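PDB 5DIC: odorant-binding protein from Phormia regina, which binds long-chain fatty acids such as palmitate in the oral disk of the blowfly and probably solubilises and carries them. Local coordinates for residues 49-52 with 53-57. Residues are numbered along the deposited sequence; the frame is centred on the assembly and turned at random.
Sequences GTCF and FEKIG. With PLM (palmitic acid), chain B.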
loop_
_atom_site.group_PDB
_atom_site.type_symbol
_atom_site.label_atom_id
_atom_site.label_comp_id
_atom_site.label_asym_id
_atom_site.label_seq_id
_atom_site.Cartn_x
_atom_site.Cartn_y
_atom_site.Cartn_z
ATOM N N GLY A 49 -6.211 1.888 2.615
ATOM C CA GLY A 49 -4.947 1.380 2.098
ATOM C C GLY A 49 -4.930 1.425 0.588
ATOM O O GLY A 49 -3.935 1.798 -0.006
ATOM N N THR A 50 -6.044 1.017 -0.033
ATOM C CA THR A 50 -6.158 1.102 -1.482
ATOM C C THR A 50 -5.950 2.511 -1.982
ATOM O O THR A 50 -5.177 2.757 -2.915
ATOM C CB THR A 50 -7.508 0.505 -1.908
ATOM O OG1 THR A 50 -7.585 -0.869 -1.508
ATOM C CG2 THR A 50 -7.713 0.539 -3.368
ATOM N N CYS A 51 -6.645 3.446 -1.346
ATOM C CA CYS A 51 -6.464 4.853 -1.654
ATOM C C CYS A 51 -5.007 5.285 -1.534
ATOM O O CYS A 51 -4.492 6.003 -2.384
ATOM C CB CYS A 51 -7.352 5.702 -0.743
ATOM S SG CYS A 51 -7.199 7.472 -0.896
ATOM N N PHE A 52 -4.342 4.853 -0.458
ATOM C CA PHE A 52 -2.979 5.280 -0.233
ATOM C C PHE A 52 -2.117 4.842 -1.408
ATOM O O PHE A 52 -1.309 5.621 -1.921
ATOM C CB PHE A 52 -2.495 4.743 1.104
ATOM C CG PHE A 52 -1.124 5.214 1.463
ATOM C CD1 PHE A 52 -0.949 6.423 2.120
ATOM C CD2 PHE A 52 -0.014 4.479 1.127
ATOM C CE1 PHE A 52 0.311 6.880 2.429
ATOM C CE2 PHE A 52 1.265 4.938 1.425
ATOM C CZ PHE A 52 1.400 6.145 2.069
ATOM N N PHE A 53 -2.231 3.578 -1.784
ATOM C CA PHE A 53 -1.449 3.075 -2.905
ATOM C C PHE A 53 -1.782 3.700 -4.229
ATOM O O PHE A 53 -0.901 3.843 -5.085
ATOM C CB PHE A 53 -1.487 1.535 -2.904
ATOM C CG PHE A 53 -0.748 0.965 -1.707
ATOM C CD1 PHE A 53 0.604 1.220 -1.521
ATOM C CD2 PHE A 53 -1.419 0.245 -0.747
ATOM C CE1 PHE A 53 1.259 0.769 -0.394
ATOM C CE2 PHE A 53 -0.783 -0.231 0.382
ATOM C CZ PHE A 53 0.563 0.045 0.560
ATOM N N GLU A 54 -3.027 4.122 -4.382
ATOM C CA GLU A 54 -3.402 4.936 -5.537
ATOM C C GLU A 54 -2.717 6.313 -5.505
ATOM O O GLU A 54 -2.147 6.764 -6.502
ATOM C CB GLU A 54 -4.920 5.093 -5.621
ATOM C CG GLU A 54 -5.663 3.818 -5.950
ATOM C CD GLU A 54 -7.165 3.885 -5.749
ATOM O OE1 GLU A 54 -7.661 4.848 -5.113
ATOM O OE2 GLU A 54 -7.862 2.946 -6.214
ATOM N N LYS A 55 -2.776 6.986 -4.346
ATOM C CA LYS A 55 -2.253 8.341 -4.279
ATOM C C LYS A 55 -0.729 8.396 -4.450
ATOM O O LYS A 55 -0.212 9.409 -4.908
ATOM C CB LYS A 55 -2.626 8.990 -2.952
ATOM C CG LYS A 55 -4.088 9.208 -2.691
ATOM C CD LYS A 55 -4.785 10.100 -3.686
ATOM C CE LYS A 55 -6.250 10.200 -3.303
ATOM N NZ LYS A 55 -7.068 10.916 -4.296
ATOM N N ILE A 56 -0.022 7.336 -4.056
ATOM C CA ILE A 56 1.424 7.324 -4.273
ATOM C C ILE A 56 1.790 6.795 -5.661
ATOM O O ILE A 56 2.978 6.705 -5.962
ATOM C CB ILE A 56 2.193 6.588 -3.162
ATOM C CG1 ILE A 56 1.946 5.082 -3.172
ATOM C CG2 ILE A 56 1.854 7.172 -1.806
ATOM C CD1 ILE A 56 2.918 4.304 -2.310
ATOM N N GLY A 57 0.797 6.498 -6.508
ATOM C CA GLY A 57 1.066 6.168 -7.882
ATOM C C GLY A 57 1.379 4.708 -8.134
ATOM O O GLY A 57 1.788 4.361 -9.256
HETATM C C1 PLM B . 5.272 8.537 -1.275
HETATM O O1 PLM B . 5.814 7.796 -2.137
HETATM O O2 PLM B . 4.432 9.401 -1.582
HETATM C C2 PLM B . 5.555 8.393 0.199
HETATM C C3 PLM B . 6.391 7.165 0.530
HETATM C C4 PLM B . 5.586 5.889 0.390
HETATM C C5 PLM B . 6.339 4.762 1.074
HETATM C C6 PLM B . 5.766 3.416 0.697
HETATM C C7 PLM B . 6.202 3.029 -0.698
HETATM C C8 PLM B . 5.773 1.596 -0.883
HETATM C C9 PLM B . 5.611 1.364 -2.365
HETATM C CA PLM B . 5.503 -0.098 -2.767
HETATM C CB PLM B . 4.152 -0.535 -3.295
HETATM C CC PLM B . 3.955 -2.043 -3.186
HETATM C CD PLM B . 2.593 -2.382 -2.582
HETATM C CE PLM B . 1.404 -1.972 -3.472
HETATM C CF PLM B . 0.071 -2.460 -2.876
HETATM C CG PLM B . -1.161 -2.170 -3.721
#
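F53 N donates to G49 O (170° at the hydrogen), and three more bonds from N-H of residue i+4 to C=O of residue i, E54 to T50, K55 to C51 and I56 to F52, take up the carbonyls of G49 to F52. G57, whose positive phi suits a residue without a side chain, ends the helix in a Schellman motif, its N bonded to E54 O (3.0 Å); F53 O accepts from T58 OG1.

T50 OG1 turns back to K46 O, E54 pairs with R97 in a salt bridge, and K55, its CE 3.8 Å from C51 SG, donates NZ to Q22.

Apolar groups line the side toward the fatty acid. CG anti to the backbone N (chi1 -176°) carries the F52 ring toward the next turn, its edge against the face of F53, its own face under I56 CG2. Palmitate CF lies over the other F53 face. Palmitate O2 comes within 3.4 Å of I56 CG2, and K72 NZ hydrogen-bonds the acid. A serine in place of F53 would probably leave both the fatty-acid tail and the F52 edge without their flat partner. Disulfide-tied through C51 to C19 of helix 6-22 and lining the palmitate pocket, helix 43-55 fits the all-helical PBP/GOBP fold.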